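Local coordinates for protein-glutaminase (Chryseobacterium proteolyticum, PDB 3A56) that probably hydrolyses the side-chain amide of glutamine residues in proteins to give glutamate and ammonia, and is captured here as its pro-enzyme, at residues S19-F24 / L79-N84; K26-G31 / E72-I77; L45-Y50 / V192-H197; E107-T112 / Y264-N269; R150-G155 / S284-S289. All coordinates share one frame; numbering follows the deposited sequence.

Interaction 1: S19-F24 / L79-N84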
# COMPACT_ATOMS: atom_id res chain seq x y z
N SER A 19 -0.95 28.91 2.21
CA SER A 19 -1.45 28.61 3.55
C SER A 19 -2.92 28.20 3.54
O SER A 19 -3.37 27.46 4.42
CB SER A 19 -1.24 29.81 4.47
OG SER A 19 0.11 30.25 4.43
N LYS A 20 -3.67 28.70 2.56
CA LYS A 20 -5.07 28.32 2.39
C LYS A 20 -5.20 26.85 1.97
O LYS A 20 -6.19 26.19 2.30
CB LYS A 20 -5.74 29.22 1.35
CG LYS A 20 -7.18 28.83 1.03
CD LYS A 20 -7.84 29.86 0.13
CE LYS A 20 -7.76 31.25 0.74
NZ LYS A 20 -8.34 32.29 -0.15
N LEU A 21 -4.22 26.34 1.23
CA LEU A 21 -4.23 24.94 0.81
C LEU A 21 -3.47 24.06 1.80
O LEU A 21 -2.58 24.52 2.50
CB LEU A 21 -3.65 24.78 -0.59
CG LEU A 21 -4.45 25.45 -1.71
CD1 LEU A 21 -3.71 25.39 -3.04
CD2 LEU A 21 -5.84 24.81 -1.83
N LYS A 22 -3.85 22.78 1.84
CA LYS A 22 -3.21 21.82 2.73
C LYS A 22 -1.98 21.26 2.05
O LYS A 22 -2.06 20.74 0.93
CB LYS A 22 -4.19 20.70 3.09
CG LYS A 22 -3.55 19.39 3.51
CD LYS A 22 -2.87 19.48 4.86
CE LYS A 22 -2.19 18.17 5.22
NZ LYS A 22 -1.44 18.24 6.50
N ASP A 23 -0.83 21.39 2.70
CA ASP A 23 0.41 20.90 2.12
C ASP A 23 0.55 19.39 2.29
O ASP A 23 0.67 18.89 3.41
CB ASP A 23 1.60 21.63 2.75
CG ASP A 23 2.84 21.56 1.89
OD1 ASP A 23 2.95 20.59 1.11
OD2 ASP A 23 3.68 22.48 1.98
N PHE A 24 0.51 18.67 1.17
CA PHE A 24 0.61 17.21 1.18
C PHE A 24 2.07 16.79 1.12
O PHE A 24 2.41 15.65 1.45
CB PHE A 24 -0.14 16.62 -0.02
CG PHE A 24 -0.09 15.12 -0.10
CD1 PHE A 24 -0.96 14.34 0.65
CD2 PHE A 24 0.83 14.48 -0.92
CE1 PHE A 24 -0.91 12.96 0.59
CE2 PHE A 24 0.88 13.10 -0.99
CZ PHE A 24 0.01 12.34 -0.23
N LEU A 79 -3.45 20.35 -1.43
CA LEU A 79 -4.81 19.82 -1.47
C LEU A 79 -5.81 20.87 -0.98
O LEU A 79 -5.48 21.69 -0.13
CB LEU A 79 -4.92 18.62 -0.54
CG LEU A 79 -4.12 17.37 -0.92
CD1 LEU A 79 -4.40 16.28 0.09
CD2 LEU A 79 -4.51 16.92 -2.33
N LYS A 80 -7.03 20.84 -1.53
CA LYS A 80 -8.10 21.62 -0.91
C LYS A 80 -8.35 21.03 0.46
O LYS A 80 -8.40 19.81 0.62
CB LYS A 80 -9.36 21.58 -1.77
CG LYS A 80 -9.16 22.28 -3.10
CD LYS A 80 -10.42 22.30 -3.96
CE LYS A 80 -10.13 22.96 -5.30
NZ LYS A 80 -11.38 23.20 -6.09
N PRO A 81 -8.49 21.89 1.48
CA PRO A 81 -8.57 21.38 2.85
C PRO A 81 -9.68 20.35 3.05
O PRO A 81 -10.74 20.46 2.44
CB PRO A 81 -8.88 22.65 3.66
CG PRO A 81 -8.29 23.75 2.86
CD PRO A 81 -8.49 23.36 1.42
N ASN A 82 -9.40 19.36 3.89
CA ASN A 82 -10.40 18.36 4.24
C ASN A 82 -10.93 17.62 3.02
O ASN A 82 -12.13 17.39 2.90
CB ASN A 82 -11.55 19.03 4.99
CG ASN A 82 -11.06 19.96 6.07
OD1 ASN A 82 -10.37 19.54 6.99
ND2 ASN A 82 -11.40 21.24 5.95
N SER A 83 -10.03 17.26 2.11
CA SER A 83 -10.46 16.59 0.89
C SER A 83 -9.29 15.89 0.23
O SER A 83 -8.14 16.14 0.59
CB SER A 83 -11.03 17.60 -0.10
OG SER A 83 -9.99 18.21 -0.86
N ASN A 84 -9.61 15.05 -0.75
CA ASN A 84 -8.63 14.44 -1.63
C ASN A 84 -8.50 15.18 -2.96
O ASN A 84 -8.01 14.64 -3.96
CB ASN A 84 -8.97 12.96 -1.91
CG ASN A 84 -10.14 12.78 -2.88
OD1 ASN A 84 -11.05 13.61 -2.94
ND2 ASN A 84 -10.12 11.69 -3.64

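Interaction 2: K26-G31 / E72-I77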
# COMPACT_ATOMS: atom_id res chain seq x y z
N LYS A 26 5.92 16.48 -0.98
CA LYS A 26 6.37 15.99 -2.27
C LYS A 26 6.03 14.52 -2.43
O LYS A 26 6.05 13.75 -1.48
CB LYS A 26 7.88 16.19 -2.45
CG LYS A 26 8.28 17.58 -2.91
CD LYS A 26 8.41 18.56 -1.75
CE LYS A 26 9.69 18.31 -0.97
NZ LYS A 26 9.94 19.38 0.04
N THR A 27 5.74 14.13 -3.66
CA THR A 27 5.46 12.73 -3.93
C THR A 27 5.65 12.50 -5.42
O THR A 27 5.89 13.44 -6.17
CB THR A 27 4.02 12.37 -3.53
OG1 THR A 27 3.82 10.96 -3.71
CG2 THR A 27 3.04 13.14 -4.38
N VAL A 28 5.57 11.24 -5.83
CA VAL A 28 5.65 10.91 -7.24
C VAL A 28 4.30 10.35 -7.66
O VAL A 28 3.86 9.34 -7.14
CB VAL A 28 6.72 9.84 -7.50
CG1 VAL A 28 6.70 9.42 -8.96
CG2 VAL A 28 8.10 10.37 -7.10
N PRO A 29 3.63 11.02 -8.60
CA PRO A 29 2.37 10.47 -9.12
C PRO A 29 2.67 9.23 -9.97
O PRO A 29 3.66 9.23 -10.69
CB PRO A 29 1.83 11.59 -10.01
CG PRO A 29 2.76 12.75 -9.84
CD PRO A 29 4.05 12.23 -9.31
N VAL A 30 1.82 8.21 -9.89
CA VAL A 30 2.07 6.96 -10.60
C VAL A 30 0.94 6.52 -11.52
O VAL A 30 1.07 5.52 -12.24
CB VAL A 30 2.37 5.82 -9.61
CG1 VAL A 30 3.67 6.11 -8.88
CG2 VAL A 30 1.21 5.66 -8.59
N GLY A 31 -0.17 7.26 -11.50
CA GLY A 31 -1.25 6.97 -12.41
C GLY A 31 -2.15 8.18 -12.59
O GLY A 31 -2.31 9.00 -11.69
N GLU A 72 7.92 9.15 -13.91
CA GLU A 72 8.09 8.79 -12.50
C GLU A 72 8.94 9.83 -11.77
O GLU A 72 9.96 9.52 -11.15
CB GLU A 72 8.70 7.39 -12.35
CG GLU A 72 8.60 6.85 -10.94
CD GLU A 72 9.01 5.41 -10.85
OE1 GLU A 72 10.22 5.14 -10.83
OE2 GLU A 72 8.10 4.55 -10.80
N SER A 73 8.49 11.07 -11.84
CA SER A 73 9.23 12.19 -11.27
C SER A 73 8.38 12.88 -10.21
O SER A 73 7.15 12.80 -10.25
CB SER A 73 9.65 13.17 -12.36
OG SER A 73 8.54 13.64 -13.10
N PRO A 74 9.03 13.54 -9.25
CA PRO A 74 8.26 14.10 -8.13
C PRO A 74 7.65 15.46 -8.44
O PRO A 74 8.10 16.16 -9.34
CB PRO A 74 9.29 14.21 -7.00
CG PRO A 74 10.62 14.29 -7.69
CD PRO A 74 10.49 13.60 -9.02
N VAL A 75 6.58 15.77 -7.71
CA VAL A 75 5.99 17.10 -7.70
C VAL A 75 5.60 17.41 -6.28
O VAL A 75 5.65 16.55 -5.39
CB VAL A 75 4.71 17.19 -8.56
CG1 VAL A 75 5.03 16.94 -10.02
CG2 VAL A 75 3.68 16.20 -8.05
N HIS A 76 5.20 18.66 -6.06
CA HIS A 76 4.73 19.10 -4.76
C HIS A 76 3.22 19.30 -4.84
O HIS A 76 2.74 20.07 -5.67
CB HIS A 76 5.39 20.42 -4.40
CG HIS A 76 5.22 20.80 -2.96
ND1 HIS A 76 6.08 21.66 -2.31
CD2 HIS A 76 4.30 20.42 -2.04
CE1 HIS A 76 5.69 21.80 -1.06
NE2 HIS A 76 4.62 21.05 -0.87
N ILE A 77 2.49 18.59 -3.98
CA ILE A 77 1.03 18.59 -4.02
C ILE A 77 0.42 19.46 -2.93
O ILE A 77 0.76 19.32 -1.76
CB ILE A 77 0.50 17.17 -3.85
CG1 ILE A 77 0.95 16.30 -5.03
CG2 ILE A 77 -1.02 17.17 -3.68
CD1 ILE A 77 0.43 16.78 -6.38

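Interaction 3: L45-Y50 / V192-H197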
# COMPACT_ATOMS: atom_id res chain seq x y z
N LEU A 45 3.22 4.85 -2.86
CA LEU A 45 3.08 4.43 -1.46
C LEU A 45 1.66 4.50 -0.91
O LEU A 45 1.10 3.49 -0.48
CB LEU A 45 4.07 5.17 -0.55
CG LEU A 45 4.32 4.53 0.81
CD1 LEU A 45 4.79 3.08 0.69
CD2 LEU A 45 5.34 5.37 1.57
N THR A 46 1.07 5.69 -0.91
CA THR A 46 -0.32 5.79 -0.50
C THR A 46 -1.23 5.06 -1.50
O THR A 46 -1.00 5.12 -2.71
CB THR A 46 -0.79 7.24 -0.33
OG1 THR A 46 -2.18 7.24 -0.01
CG2 THR A 46 -0.58 8.03 -1.60
N ALA A 47 -2.22 4.34 -0.98
CA ALA A 47 -3.18 3.65 -1.85
C ALA A 47 -4.37 4.54 -2.21
O ALA A 47 -5.28 4.10 -2.91
CB ALA A 47 -3.66 2.35 -1.17
N GLN A 48 -4.38 5.77 -1.72
CA GLN A 48 -5.54 6.63 -1.94
C GLN A 48 -5.51 7.32 -3.29
O GLN A 48 -4.44 7.67 -3.80
CB GLN A 48 -5.60 7.69 -0.86
CG GLN A 48 -5.56 7.09 0.51
CD GLN A 48 -5.42 8.15 1.57
OE1 GLN A 48 -6.39 8.49 2.22
NE2 GLN A 48 -4.22 8.71 1.72
N PHE A 49 -6.69 7.52 -3.85
CA PHE A 49 -6.85 8.36 -5.03
C PHE A 49 -7.04 9.80 -4.63
O PHE A 49 -7.68 10.10 -3.62
CB PHE A 49 -8.06 7.93 -5.84
CG PHE A 49 -7.84 6.72 -6.68
CD1 PHE A 49 -8.52 5.53 -6.41
CD2 PHE A 49 -6.98 6.76 -7.76
CE1 PHE A 49 -8.33 4.41 -7.20
CE2 PHE A 49 -6.79 5.63 -8.56
CZ PHE A 49 -7.47 4.45 -8.26
N TYR A 50 -6.51 10.68 -5.47
CA TYR A 50 -6.75 12.11 -5.33
C TYR A 50 -7.37 12.57 -6.63
O TYR A 50 -7.25 11.92 -7.65
CB TYR A 50 -5.44 12.83 -5.06
CG TYR A 50 -4.89 12.43 -3.71
CD1 TYR A 50 -4.20 11.22 -3.56
CD2 TYR A 50 -5.09 13.22 -2.60
CE1 TYR A 50 -3.71 10.84 -2.33
CE2 TYR A 50 -4.60 12.85 -1.36
CZ TYR A 50 -3.92 11.66 -1.23
OH TYR A 50 -3.43 11.29 -0.00
N VAL A 192 -13.90 1.17 1.06
CA VAL A 192 -12.77 2.04 0.76
C VAL A 192 -12.40 1.89 -0.72
O VAL A 192 -12.67 0.86 -1.34
CB VAL A 192 -11.54 1.72 1.65
CG1 VAL A 192 -11.84 2.00 3.12
CG2 VAL A 192 -11.11 0.25 1.49
N ALA A 193 -11.79 2.94 -1.28
CA ALA A 193 -11.28 2.89 -2.65
C ALA A 193 -9.77 2.97 -2.61
O ALA A 193 -9.19 3.76 -1.85
CB ALA A 193 -11.84 4.05 -3.47
N TRP A 194 -9.12 2.17 -3.45
CA TRP A 194 -7.67 2.14 -3.48
C TRP A 194 -7.17 2.13 -4.91
O TRP A 194 -7.81 1.57 -5.80
CB TRP A 194 -7.15 0.83 -2.89
CG TRP A 194 -7.41 0.55 -1.44
CD1 TRP A 194 -7.37 1.44 -0.39
CD2 TRP A 194 -7.66 -0.74 -0.88
NE1 TRP A 194 -7.61 0.75 0.80
CE2 TRP A 194 -7.79 -0.58 0.52
CE3 TRP A 194 -7.79 -2.02 -1.44
CZ2 TRP A 194 -8.05 -1.67 1.37
CZ3 TRP A 194 -8.05 -3.10 -0.59
CH2 TRP A 194 -8.19 -2.91 0.80
N SER A 195 -5.99 2.69 -5.12
CA SER A 195 -5.32 2.57 -6.42
C SER A 195 -4.46 1.31 -6.51
O SER A 195 -4.11 0.87 -7.61
CB SER A 195 -4.43 3.79 -6.67
OG SER A 195 -3.38 3.81 -5.72
N TYR A 196 -4.09 0.76 -5.36
CA TYR A 196 -3.38 -0.52 -5.31
C TYR A 196 -3.57 -1.09 -3.93
O TYR A 196 -3.99 -0.39 -2.99
CB TYR A 196 -1.88 -0.34 -5.60
CG TYR A 196 -1.03 -0.01 -4.39
CD1 TYR A 196 -0.94 1.31 -3.91
CD2 TYR A 196 -0.29 -1.00 -3.73
CE1 TYR A 196 -0.16 1.62 -2.81
CE2 TYR A 196 0.49 -0.69 -2.63
CZ TYR A 196 0.55 0.61 -2.18
OH TYR A 196 1.33 0.92 -1.09
N HIS A 197 -3.29 -2.38 -3.80
CA HIS A 197 -3.26 -3.00 -2.50
C HIS A 197 -2.08 -3.98 -2.47
O HIS A 197 -1.61 -4.43 -3.52
CB HIS A 197 -4.59 -3.70 -2.23
CG HIS A 197 -4.76 -4.20 -0.83
ND1 HIS A 197 -4.50 -3.41 0.27
CD2 HIS A 197 -5.17 -5.39 -0.35
CE1 HIS A 197 -4.73 -4.10 1.37
NE2 HIS A 197 -5.15 -5.31 1.02
O HOH W 1 -2.39 6.23 -4.76
O HOH W 2 -9.01 6.57 -2.52

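Interaction 4: E107-T112 / Y264-N269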
# COMPACT_ATOMS: atom_id res chain seq x y z
N GLU A 107 17.52 -0.26 -8.41
CA GLU A 107 18.52 -1.07 -7.74
C GLU A 107 17.82 -2.12 -6.90
O GLU A 107 17.03 -1.80 -6.02
CB GLU A 107 19.40 -0.20 -6.84
CG GLU A 107 20.23 0.82 -7.60
CD GLU A 107 21.28 0.16 -8.49
OE1 GLU A 107 21.73 -0.95 -8.16
OE2 GLU A 107 21.64 0.76 -9.52
N VAL A 108 18.11 -3.39 -7.18
CA VAL A 108 17.49 -4.48 -6.45
C VAL A 108 18.41 -4.96 -5.33
O VAL A 108 19.56 -5.33 -5.57
CB VAL A 108 17.13 -5.65 -7.38
CG1 VAL A 108 16.54 -6.81 -6.58
CG2 VAL A 108 16.15 -5.17 -8.44
N LYS A 109 17.89 -4.94 -4.10
CA LYS A 109 18.67 -5.28 -2.93
C LYS A 109 18.05 -6.49 -2.24
O LYS A 109 16.99 -6.38 -1.63
CB LYS A 109 18.70 -4.10 -1.96
CG LYS A 109 19.06 -2.76 -2.61
CD LYS A 109 18.76 -1.59 -1.68
CE LYS A 109 19.36 -0.29 -2.20
NZ LYS A 109 18.72 0.18 -3.46
N GLY A 110 18.70 -7.64 -2.34
CA GLY A 110 18.19 -8.86 -1.72
C GLY A 110 18.26 -8.83 -0.20
O GLY A 110 19.05 -8.08 0.39
N GLN A 111 17.42 -9.64 0.44
CA GLN A 111 17.40 -9.76 1.89
C GLN A 111 18.73 -10.34 2.38
O GLN A 111 19.21 -11.34 1.85
CB GLN A 111 16.23 -10.65 2.32
CG GLN A 111 16.23 -11.07 3.79
CD GLN A 111 16.19 -9.89 4.74
OE1 GLN A 111 15.35 -8.99 4.62
NE2 GLN A 111 17.09 -9.90 5.72
N THR A 112 19.33 -9.70 3.39
CA THR A 112 20.68 -10.07 3.85
C THR A 112 20.75 -11.35 4.68
O THR A 112 21.54 -12.24 4.37
CB THR A 112 21.35 -8.92 4.64
OG1 THR A 112 20.43 -8.40 5.61
CG2 THR A 112 21.77 -7.80 3.71
N TYR A 264 11.28 -0.03 -7.02
CA TYR A 264 11.10 -0.56 -5.67
C TYR A 264 11.43 0.50 -4.64
O TYR A 264 12.33 1.32 -4.84
CB TYR A 264 12.01 -1.78 -5.42
CG TYR A 264 11.67 -3.06 -6.17
CD1 TYR A 264 10.45 -3.23 -6.81
CD2 TYR A 264 12.58 -4.11 -6.20
CE1 TYR A 264 10.16 -4.43 -7.49
CE2 TYR A 264 12.30 -5.30 -6.86
CZ TYR A 264 11.10 -5.46 -7.51
OH TYR A 264 10.84 -6.65 -8.16
N LEU A 265 10.68 0.48 -3.55
CA LEU A 265 10.98 1.27 -2.38
C LEU A 265 11.18 0.30 -1.23
O LEU A 265 10.42 -0.66 -1.08
CB LEU A 265 9.81 2.22 -2.08
CG LEU A 265 9.85 2.96 -0.75
CD1 LEU A 265 11.03 3.91 -0.71
CD2 LEU A 265 8.54 3.73 -0.55
N TYR A 266 12.22 0.51 -0.43
CA TYR A 266 12.53 -0.41 0.67
C TYR A 266 12.29 0.25 2.02
O TYR A 266 12.23 1.47 2.12
CB TYR A 266 13.98 -0.87 0.57
CG TYR A 266 14.24 -1.77 -0.61
CD1 TYR A 266 13.87 -3.10 -0.58
CD2 TYR A 266 14.86 -1.29 -1.76
CE1 TYR A 266 14.10 -3.94 -1.66
CE2 TYR A 266 15.10 -2.12 -2.85
CZ TYR A 266 14.72 -3.44 -2.79
OH TYR A 266 14.95 -4.27 -3.86
N ASP A 267 12.18 -0.57 3.06
CA ASP A 267 12.03 -0.10 4.44
C ASP A 267 12.71 -1.12 5.34
O ASP A 267 12.06 -1.78 6.15
CB ASP A 267 10.55 0.03 4.79
CG ASP A 267 10.32 0.71 6.13
OD1 ASP A 267 11.10 1.62 6.48
OD2 ASP A 267 9.36 0.32 6.81
N ASN A 268 14.01 -1.28 5.17
CA ASN A 268 14.71 -2.43 5.73
C ASN A 268 14.73 -2.54 7.26
O ASN A 268 14.86 -3.64 7.79
CB ASN A 268 16.13 -2.53 5.17
CG ASN A 268 16.13 -3.00 3.73
OD1 ASN A 268 16.93 -2.56 2.92
ND2 ASN A 268 15.21 -3.91 3.42
N ASN A 269 14.61 -1.41 7.94
CA ASN A 269 14.59 -1.41 9.40
C ASN A 269 13.20 -1.12 9.96
O ASN A 269 13.05 -0.82 11.14
CB ASN A 269 15.61 -0.42 9.95
CG ASN A 269 17.03 -0.83 9.64
OD1 ASN A 269 17.81 -0.06 9.08
ND2 ASN A 269 17.37 -2.07 9.99
O HOH W 3 14.35 -6.96 -3.48

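Interaction 5: R150-G155 / S284-S289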
# COMPACT_ATOMS: atom_id res chain seq x y z
N ARG A 150 -7.82 -3.09 11.15
CA ARG A 150 -9.17 -2.56 11.28
C ARG A 150 -9.33 -1.21 10.59
O ARG A 150 -10.44 -0.71 10.52
CB ARG A 150 -9.56 -2.40 12.75
CG ARG A 150 -8.59 -1.56 13.54
CD ARG A 150 -8.99 -1.47 15.02
NE ARG A 150 -8.08 -0.59 15.75
CZ ARG A 150 -8.14 -0.36 17.05
NH1 ARG A 150 -9.07 -0.96 17.78
NH2 ARG A 150 -7.25 0.44 17.62
N TYR A 151 -8.23 -0.63 10.12
CA TYR A 151 -8.29 0.64 9.40
C TYR A 151 -7.85 0.43 7.95
O TYR A 151 -6.68 0.60 7.63
CB TYR A 151 -7.40 1.67 10.07
CG TYR A 151 -7.41 3.04 9.42
CD1 TYR A 151 -8.57 3.79 9.35
CD2 TYR A 151 -6.23 3.60 8.94
CE1 TYR A 151 -8.58 5.07 8.76
CE2 TYR A 151 -6.22 4.87 8.36
CZ TYR A 151 -7.40 5.60 8.29
OH TYR A 151 -7.37 6.84 7.72
N PRO A 152 -8.80 0.09 7.07
CA PRO A 152 -8.44 -0.27 5.69
C PRO A 152 -8.23 0.93 4.77
O PRO A 152 -7.82 0.73 3.63
CB PRO A 152 -9.67 -1.06 5.22
CG PRO A 152 -10.79 -0.42 5.99
CD PRO A 152 -10.20 -0.24 7.38
N VAL A 153 -8.50 2.15 5.24
CA VAL A 153 -8.37 3.32 4.38
C VAL A 153 -7.01 3.40 3.68
O VAL A 153 -6.93 3.64 2.46
CB VAL A 153 -8.62 4.63 5.16
CG1 VAL A 153 -8.35 5.84 4.28
CG2 VAL A 153 -10.06 4.65 5.67
N ASP A 154 -5.94 3.23 4.44
CA ASP A 154 -4.60 3.29 3.83
C ASP A 154 -3.62 2.54 4.71
O ASP A 154 -4.00 2.06 5.77
CB ASP A 154 -4.17 4.76 3.67
CG ASP A 154 -3.19 4.97 2.53
OD1 ASP A 154 -2.90 6.13 2.23
OD2 ASP A 154 -2.70 3.99 1.94
N GLY A 155 -2.38 2.44 4.27
CA GLY A 155 -1.35 1.80 5.07
C GLY A 155 -1.12 0.33 4.78
O GLY A 155 -0.41 -0.33 5.54
N SER A 284 -9.92 3.28 13.00
CA SER A 284 -10.70 2.09 12.70
C SER A 284 -11.84 2.45 11.76
O SER A 284 -12.40 3.54 11.85
CB SER A 284 -11.24 1.49 14.00
OG SER A 284 -11.90 0.26 13.76
N GLY A 285 -12.19 1.53 10.87
CA GLY A 285 -13.25 1.77 9.91
C GLY A 285 -12.79 2.52 8.68
O GLY A 285 -11.59 2.54 8.35
N CYS A 286 -13.73 3.16 8.00
CA CYS A 286 -13.44 3.75 6.70
C CYS A 286 -13.27 5.27 6.75
O CYS A 286 -13.27 5.92 5.70
CB CYS A 286 -14.50 3.34 5.68
SG CYS A 286 -14.64 1.54 5.45
N SER A 287 -13.13 5.80 7.97
CA SER A 287 -12.80 7.20 8.23
C SER A 287 -11.71 7.25 9.31
O SER A 287 -11.67 6.37 10.17
CB SER A 287 -14.03 7.97 8.72
OG SER A 287 -14.97 8.14 7.67
N PRO A 288 -10.84 8.27 9.28
CA PRO A 288 -10.81 9.42 8.37
C PRO A 288 -10.36 9.05 6.96
O PRO A 288 -9.55 8.14 6.78
CB PRO A 288 -9.78 10.35 9.01
CG PRO A 288 -8.87 9.44 9.78
CD PRO A 288 -9.70 8.27 10.22
N SER A 289 -10.87 9.76 5.96
CA SER A 289 -10.40 9.59 4.59
C SER A 289 -10.44 10.98 3.99
O SER A 289 -11.49 11.61 3.96
CB SER A 289 -11.31 8.64 3.82
OG SER A 289 -10.99 8.65 2.44

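Interaction 1: S19-F24 / L79-N84
Leu79 sets its CG opposite its own carbonyl carbon (chi1 -66°) and Phe24 swings its ring trans to the backbone N (chi1 180°), and with these torsions Leu79 CD1 comes to 4.0 Å from Phe24 CD1. The contact lies in the five-stranded antiparallel sheet, where the first residues of strand 22-35 run beside the end of strand 75-79. Lys22 and Leu79 form an antiparallel hydrogen-bonded pair. Lys22 N donates to Leu79 O at 2.8 Å, and Leu79 N returns an equally short bond to Lys22 O that is almost straight. Both side chains leave on the same face of the sheet, CB to CB 4.2 Å between Lys22 and Leu79, but the lysine then turns away. Tyr50, on strand 49-52, packs against Leu79 and meets the Phe24 ring edge-to-face. Leu21 brings its CD2 methyl to 3.6 Å from Leu79 O and rests loosely near the Pro81 ring. Beyond the pair the chain bends away through Lys80 to Ser83, and this turn is closed by Ser83 OG, which donates to Lys80 O from above the carbonyl plane. Next to the turn, Pro81 CG sits 3.3 Å from Lys20 O.

Interaction 2: K26-G31 / E72-I77
Thr27 and Val75 satisfy each other's backbone. Thr27 N donates to Val75 O at 3.0 Å and Val75 N to Thr27 O at 2.9 Å, each donor lying nearly along the C=O axis of its acceptor. The two carbonyls also receive weaker CA-H...O contacts: Lys26 CA is 3.3 Å from Val75 O, and Pro74 CA is 3.1 Å from Thr27 O. Ser73 O fares differently. It is buried without a polar partner, with Pro29 CD at 3.3 Å and Val28 CG1 beside it. The side-chain polar groups look outward for their mates: His76 NE2 is bonded to Asp23, and the two oxygens of Glu72 are taken by Ser263 and Ser259. The bend at chi2 (85°) brings Lys26 CD over one face of the His76 ring, 4.1 Å from the centroid. Apolar contacts flank the bonded pair: Val28 CG2 against Pro74 CB, Pro29 CG against Val75 CG2, and Thr27 CG2 against Ile77 CG1. Glu72, with positive phi, ends helix 59-71 in a Schellman motif that delivers the chain to strand 75-79. Strand 22-35 carries a classic beta bulge, Val30 and Gly31 facing Ser42, within the antiparallel sheet.

Interaction 3: L45-Y50 / V192-H197
Tyr196 lays its ring alongside the backbone of residues 45-47. Its chi1 of 87° sets CG between the backbone N and carbonyl carbon, so that from CB the ring runs past the opposing chain: CD1 lies 3.8 Å from Ala47 CA, CE1 passes the carbonyl oxygens of Thr46 and Leu45 with its edge in their direction, CZ also faces Leu45 O, and at the tip OH donates to Leu45 O at 2.7 Å. Ala47 is the residue most enclosed here. Its CB points toward the other segment, 3.3 Å from Tyr196 O and 3.9 Å from Trp194 CD1. Its carbonyl oxygen accepts from Ser195 N at 2.7 Å and also meets Trp194 CA at 3.1 Å. Farther along, Ser195 CB sits over one face of the Phe49 ring, 3.8 Å from the centroid. Two waters fill in the polar links, one touching Thr46 O, Gln48 O and Ser195 OG, the other accepting from Phe49 N and donating to Ala193 O. Thr46 OG1 accepts from Gln48 N in an ST turn and is also held by Asp154. Next to Tyr196, His197 is bonded to Asp217 and packs on Cys156, consistent with the Cys-His-Asp site of the papain-like clan. Residues 45-50 probably belong to the pro-region and appear to lie across that site much as a bound peptide might.

Interaction 4: E107-T112 / Y264-N269
The hydroxyl of Tyr266 is gripped twice: Lys109 N donates to OH at 3.0 Å in an almost straight line (175°), and OH itself gives its proton to a water at 2.8 Å. That water lies near the plane of the ring and donates a longer bond of 3.3 Å to Lys109 O, so both polar backbone atoms of one residue are tied to one tyrosine. The contact joins a beta hairpin, strands 255-258 and 264-266, to the extended surface linker that follows helix 94-103. Tyr266 turns CG anti to its carbonyl carbon (chi1 -69°), which carries the ring across to the linker. Lys109 spreads its aliphatic chain over one face, with CB above the ring and CD 3.9 Å from Tyr266 CE2, although this lysine is poorly ordered. At the rim, Glu107 O lies in the ring plane, 3.7 Å from Tyr266 CE2. A phenylalanine in place of Tyr266 would probably keep the cover over the ring but deprive Lys109 N of its acceptor and the water of its donor. Asn254 ND2, just before strand 255-258, also donates to Lys109 O, and Asn254 packs against Tyr266, while Tyr264 pairs through its backbone with Thr105. Val108 straddles the two tyrosines: CG1 is 4.0 Å from Tyr266 OH, and CG2 is 4.2 Å from Tyr264 CE2.

Interaction 5: R150-G155 / S284-S289
Tyr151 and Arg150 supply the two hydrogen bonds that pin this pair of loops. Tyr151 OH donates to Pro288 O at 2.7 Å, and Gly285 N donates to Arg150 O at 2.9 Å, the N-H...O angle being 163°. Ser284 CA adds a long CA-H...O contact to that same Arg150 oxygen. Van der Waals packing follows the tyrosine. Its CG is anti to the backbone N (chi1 -178°), which lets the ring run along residues 285-288: CD1 lies 3.4 Å from Gly285 O, and CE1 is 3.7 Å from Pro288 CD, the proline ring crossing it at about a right angle. The peptide bond before Pro288 is cis. Val153 presses both methyls into the loop, CG2 3.4 Å from Cys286 C and CG1 3.6 Å from Pro288 O. Arg150 lays its aliphatic part beside Ser284, and its guanidinium bonds to Ser281 O. A leucine at Tyr151 would probably leave Pro288 O without this donor and open a gap against the proline ring. Cys286 is itself anchored outside this contact, by its disulfide to Cys190 just before strand 191-194. Asp154 meanwhile holds Thr46 and Ala47, and Gly155 takes the N-cap of helix 156-169. The arrangement is thus a C-terminal loop packed on the segment that leads into that helix of the glutaminase domain.

Overall arrangement
Interactions 1 and 2 belong to one antiparallel sheet, both pairing strand 22-35 with strand 75-79: interaction 2 is buried and largely apolar around its backbone bonds, interaction 1 is its solvent-facing end. Asp23 and His76 join them directly. Interaction 3, the most central, uses strand 49-52, one of the sheet's two outer strands, and joins that sheet to residues 192-197 of the glutaminase family region through aromatic and water-mediated contacts. It touches interaction 1 through Tyr50 and Asn84, and interaction 5 through Asp154 and the Trp194 indole. Interaction 5 is partly buried and joins two loops, one of which also carries a disulfide to Cys190. Interaction 4 is a surface contact built on one tyrosine hydroxyl, meeting interaction 3 through Leu45 and Leu265.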